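Local structure of uncharacterized protein (Streptococcus mutans, 2QKP) at residues A[26-32]-A[44-48]; A[53-57]-A[124-128]. The protein is of unknown function, but this C-terminal piece is a PAS domain of a larger hemerythrin-like protein and may serve in sensing or in pairing subunits. One frame throughout, in Å; residues are numbered along the deposited sequence. Where two conformers were deposited one is given.

Contact 1. Residues A[26-32]-A[44-48]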
# COMPACT_ATOMS: atom_id res chain seq x y z
N ASN A 26 6.36 -3.22 -3.03
CA ASN A 26 6.65 -4.65 -2.77
C ASN A 26 6.71 -5.06 -1.29
O ASN A 26 6.65 -6.26 -0.99
CB ASN A 26 7.96 -5.03 -3.46
CG ASN A 26 7.83 -5.01 -4.99
OD1 ASN A 26 6.72 -5.05 -5.53
ND2 ASN A 26 8.97 -4.94 -5.69
N HIS A 27 6.86 -4.08 -0.39
CA HIS A 27 6.95 -4.36 1.06
C HIS A 27 5.64 -4.15 1.80
O HIS A 27 5.54 -4.41 3.01
CB HIS A 27 8.07 -3.55 1.73
CG HIS A 27 9.43 -4.11 1.48
ND1 HIS A 27 10.09 -3.93 0.28
CD2 HIS A 27 10.25 -4.87 2.26
CE1 HIS A 27 11.28 -4.53 0.35
NE2 HIS A 27 11.39 -5.12 1.52
N LEU A 28 4.62 -3.68 1.09
CA LEU A 28 3.31 -3.53 1.73
C LEU A 28 2.67 -4.90 1.89
O LEU A 28 2.91 -5.78 1.07
CB LEU A 28 2.44 -2.58 0.92
CG LEU A 28 2.87 -1.09 0.94
CD1 LEU A 28 2.13 -0.33 -0.16
CD2 LEU A 28 2.62 -0.44 2.31
N PRO A 29 1.82 -5.08 2.93
CA PRO A 29 1.26 -6.40 3.22
C PRO A 29 0.00 -6.69 2.36
O PRO A 29 -1.03 -7.15 2.89
CB PRO A 29 0.89 -6.28 4.70
CG PRO A 29 0.46 -4.90 4.84
CD PRO A 29 1.31 -4.08 3.87
N LEU A 30 0.10 -6.43 1.06
CA LEU A 30 -1.05 -6.47 0.17
C LEU A 30 -0.62 -7.05 -1.16
O LEU A 30 0.50 -6.79 -1.60
CB LEU A 30 -1.57 -5.05 -0.11
CG LEU A 30 -1.98 -4.20 1.09
CD1 LEU A 30 -2.13 -2.70 0.75
CD2 LEU A 30 -3.28 -4.74 1.68
N GLU A 31 -1.49 -7.83 -1.80
CA GLU A 31 -1.31 -8.23 -3.19
C GLU A 31 -2.04 -7.15 -3.97
O GLU A 31 -3.25 -6.97 -3.79
CB GLU A 31 -1.96 -9.60 -3.48
CG GLU A 31 -1.31 -10.78 -2.79
CD GLU A 31 -2.05 -12.09 -3.03
OE1 GLU A 31 -2.89 -12.20 -3.99
OE2 GLU A 31 -1.78 -13.02 -2.28
N ILE A 32 -1.31 -6.42 -4.82
CA ILE A 32 -1.86 -5.24 -5.51
C ILE A 32 -1.90 -5.55 -6.99
O ILE A 32 -0.95 -6.14 -7.53
CB ILE A 32 -0.97 -4.03 -5.24
CG1 ILE A 32 -0.98 -3.76 -3.71
CG2 ILE A 32 -1.37 -2.73 -6.05
CD1 ILE A 32 -0.01 -2.66 -3.27
N TYR A 44 1.19 -5.87 -11.29
CA TYR A 44 0.93 -6.41 -9.95
C TYR A 44 2.23 -6.39 -9.19
O TYR A 44 3.29 -6.46 -9.79
CB TYR A 44 0.26 -7.79 -9.96
CG TYR A 44 1.07 -8.96 -10.58
CD1 TYR A 44 1.62 -9.97 -9.76
CD2 TYR A 44 1.20 -9.09 -11.95
CE1 TYR A 44 2.32 -11.06 -10.32
CE2 TYR A 44 1.90 -10.20 -12.52
CZ TYR A 44 2.44 -11.16 -11.69
OH TYR A 44 3.14 -12.23 -12.27
N ASN A 45 2.15 -6.22 -7.88
CA ASN A 45 3.38 -6.03 -7.10
C ASN A 45 4.08 -7.37 -6.89
O ASN A 45 3.55 -8.42 -7.24
CB ASN A 45 3.12 -5.27 -5.77
CG ASN A 45 2.26 -6.02 -4.80
OD1 ASN A 45 1.49 -6.93 -5.15
ND2 ASN A 45 2.37 -5.62 -3.53
N ASP A 46 5.31 -7.33 -6.38
CA ASP A 46 6.03 -8.56 -6.04
C ASP A 46 6.08 -8.69 -4.51
O ASP A 46 7.11 -8.41 -3.89
CB ASP A 46 7.43 -8.52 -6.67
CG ASP A 46 8.20 -9.80 -6.46
OD1 ASP A 46 7.57 -10.89 -6.56
OD2 ASP A 46 9.42 -9.71 -6.19
N SER A 47 4.99 -9.11 -3.88
CA SER A 47 4.96 -9.12 -2.40
C SER A 47 4.93 -10.50 -1.72
O SER A 47 5.33 -10.60 -0.55
CB SER A 47 3.89 -8.18 -1.83
OG SER A 47 4.16 -7.88 -0.47
N VAL A 48 4.44 -11.53 -2.42
CA VAL A 48 4.61 -12.94 -1.99
C VAL A 48 4.97 -13.82 -3.17
O VAL A 48 4.66 -13.48 -4.31
CB VAL A 48 3.35 -13.52 -1.26
CG1 VAL A 48 2.99 -12.69 -0.04
CG2 VAL A 48 2.16 -13.68 -2.22
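N45 puts its side-chain amide against the backbone of L30 and I32. N45 ND2 gives an almost straight bond to L30 O, at 2.9 Å with an N-H...O angle of 170°. L30 O lies close to the plane of the N45 amide. N45 OD1 accepts from I32 N, again at 2.9 Å, but that donor stands well above the carbonyl plane. The backbone N of N45 returns a bond to I32 O at 3.1 Å. With chi1 at 66°, CG of N45 sits between its own N and C, and the amide is turned onto the strand. ND2 has a second acceptor in L25 O of helix 18-27. With OD1 held by I32 N, the rotation of the amide is fixed. I32 packs CG1 and CD1 against ND2 and crosses the N45 side chain at about a right angle. This is the tight, buried part.

In one of two modelled positions, S47 OG lies between L28 O at 2.9 Å and N26 O at 3.0 Å, a tentative grip. The side toward D46 is looser and more open. There N26 OD1 accepts from D46 N at 2.8 Å, from above the carbonyl plane. The D46 side chain is exposed, and its carboxylate stands nearly perpendicular to the N26 amide.

In the PAS fold, the turn from helix 18-27 into strand 31-36 meets the end of strand 41-44 here, and L28 packs on L28 of the second subunit. Polar side chains bond main-chain atoms, consistent with a loop path set more by hydrogen bonds than by apolar packing.

Contact 2. Residues A[53-57]-A[124-128]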
# COMPACT_ATOMS: atom_id res chain seq x y z
N MET A 53 0.15 -16.83 -3.82
CA MET A 53 -0.80 -15.74 -4.00
C MET A 53 -2.25 -16.18 -3.80
O MET A 53 -2.65 -17.31 -4.16
CB MET A 53 -0.63 -15.15 -5.40
CG MET A 53 0.67 -14.36 -5.63
SD MET A 53 0.90 -13.96 -7.39
CE MET A 53 -0.14 -12.47 -7.45
N VAL A 54 -3.06 -15.29 -3.22
CA VAL A 54 -4.48 -15.55 -3.04
C VAL A 54 -5.12 -15.65 -4.43
O VAL A 54 -5.82 -16.63 -4.74
CB VAL A 54 -5.17 -14.42 -2.21
CG1 VAL A 54 -6.67 -14.66 -2.07
CG2 VAL A 54 -4.50 -14.26 -0.83
N PHE A 55 -4.84 -14.65 -5.26
CA PHE A 55 -5.35 -14.58 -6.63
C PHE A 55 -4.15 -14.63 -7.54
O PHE A 55 -3.47 -13.62 -7.74
CB PHE A 55 -6.14 -13.29 -6.88
CG PHE A 55 -7.42 -13.18 -6.09
CD1 PHE A 55 -8.25 -14.28 -5.91
CD2 PHE A 55 -7.81 -11.96 -5.55
CE1 PHE A 55 -9.44 -14.18 -5.18
CE2 PHE A 55 -9.00 -11.84 -4.83
CZ PHE A 55 -9.81 -12.96 -4.64
N LYS A 56 -3.89 -15.81 -8.08
CA LYS A 56 -2.72 -16.01 -8.90
C LYS A 56 -2.70 -15.06 -10.08
O LYS A 56 -3.71 -14.91 -10.77
CB LYS A 56 -2.67 -17.44 -9.41
CG LYS A 56 -1.43 -18.16 -8.98
CD LYS A 56 -1.73 -18.89 -7.69
CE LYS A 56 -0.54 -18.86 -6.76
NZ LYS A 56 -0.99 -19.11 -5.36
N ARG A 57 -1.57 -14.39 -10.27
CA ARG A 57 -1.32 -13.61 -11.47
C ARG A 57 -0.02 -14.14 -12.04
O ARG A 57 0.84 -14.62 -11.29
CB ARG A 57 -1.18 -12.12 -11.16
CG ARG A 57 -2.26 -11.53 -10.25
CD ARG A 57 -3.60 -11.43 -10.93
NE ARG A 57 -4.59 -10.84 -10.02
CZ ARG A 57 -5.89 -11.13 -10.00
NH1 ARG A 57 -6.41 -12.02 -10.83
NH2 ARG A 57 -6.67 -10.51 -9.13
N LEU A 124 -7.78 -0.06 -8.90
CA LEU A 124 -6.74 -0.61 -8.02
C LEU A 124 -7.37 -1.74 -7.21
O LEU A 124 -8.35 -1.50 -6.50
CB LEU A 124 -6.22 0.51 -7.10
CG LEU A 124 -5.35 0.12 -5.90
CD1 LEU A 124 -4.08 -0.55 -6.39
CD2 LEU A 124 -5.04 1.34 -5.08
N GLU A 125 -6.82 -2.96 -7.29
CA GLU A 125 -7.28 -4.07 -6.45
C GLU A 125 -6.20 -4.39 -5.42
O GLU A 125 -5.02 -4.49 -5.78
CB GLU A 125 -7.59 -5.31 -7.30
CG GLU A 125 -8.06 -6.52 -6.46
CD GLU A 125 -8.41 -7.75 -7.30
OE1 GLU A 125 -8.29 -7.70 -8.54
OE2 GLU A 125 -8.82 -8.75 -6.69
N TYR A 126 -6.58 -4.49 -4.16
CA TYR A 126 -5.63 -4.91 -3.14
C TYR A 126 -6.26 -5.92 -2.19
O TYR A 126 -7.46 -5.81 -1.79
CB TYR A 126 -5.02 -3.70 -2.40
CG TYR A 126 -5.97 -2.65 -1.85
CD1 TYR A 126 -6.39 -2.71 -0.52
CD2 TYR A 126 -6.43 -1.60 -2.65
CE1 TYR A 126 -7.23 -1.74 0.00
CE2 TYR A 126 -7.27 -0.62 -2.14
CZ TYR A 126 -7.66 -0.70 -0.80
OH TYR A 126 -8.51 0.24 -0.28
N VAL A 127 -5.46 -6.94 -1.90
CA VAL A 127 -5.92 -8.09 -1.14
C VAL A 127 -5.08 -8.18 0.14
O VAL A 127 -3.85 -8.13 0.08
CB VAL A 127 -5.76 -9.39 -1.96
CG1 VAL A 127 -6.22 -10.55 -1.17
CG2 VAL A 127 -6.49 -9.32 -3.33
N GLN A 128 -5.76 -8.36 1.27
CA GLN A 128 -5.05 -8.45 2.55
C GLN A 128 -5.51 -9.66 3.35
O GLN A 128 -6.67 -10.04 3.31
CB GLN A 128 -5.32 -7.20 3.37
CG GLN A 128 -4.38 -7.03 4.62
CD GLN A 128 -4.58 -5.68 5.28
OE1 GLN A 128 -5.52 -4.93 4.93
NE2 GLN A 128 -3.73 -5.35 6.24
O HOH W 1 -9.86 -10.35 -8.59
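E125 reaches from strand 120-129 toward R57 and F55. Its CB leaves the strand on the side of segment 53-57. CG is anti to the backbone N (chi1 179°), and the chain runs on extended. CB and CG make no close contact with segment 53-57; the side chain packs beside Y110 and T33. E125 CD comes within 3.7 Å of R57 NH2. At the tip the two oxygens part. E125 OE1 makes a salt bridge to R57 NH2 at 3.3 Å, a rather long one. E125 OE2 lies 3.6 Å from F55 CD2 and takes a hydrogen bond of 2.7 Å from a water. The same water accepts from R57 NH2, so it is a second link between the two charges. The guanidinium and carboxylate planes are 63° apart, so the groups do not meet as a flat two-bond pair. CB of F55 lies over one face of the guanidinium, toward its rim.

Strand 120-129 is the middle strand of the five-stranded antiparallel sheet of the PAS fold, with strand order 2-1-5-4-3. It lies between strands 31-36 and 104-114. The loop 53-57 belongs to the connection from strand 41-44 to helix 72-86, and it packs over part of this face, at E125 and V127.

V127 is the apolar partner. V127 CG2 sits 3.7 Å from F55 CD2, and the two side chains cross at about a right angle. V127 CG1 meets V54 CG2 at 4.1 Å. The other methyl of V54, CG1, lies over the centre of one face of the F55 ring. V127 also packs on V106 of strand 104-114.

Contact 1 comes first along the chain and closes before contact 2 opens. Their centres are about 8 Å apart, and both lie within the PAS domain. They share one sheet: strand 31-36 of contact 1 is the neighbour of strand 120-129 of contact 2. E31 joins them directly. Its backbone pairs with V127, and its carboxylate reaches the loop at V54. Segment 44-48 starts at the end of strand 41-44 and runs into the connection that also holds 53-57. That connection is therefore tied to the sheet at two places. Contact 1 itself abuts the second subunit; in contact 2 it is L124, Y126 and Q128 of the strand that reach it.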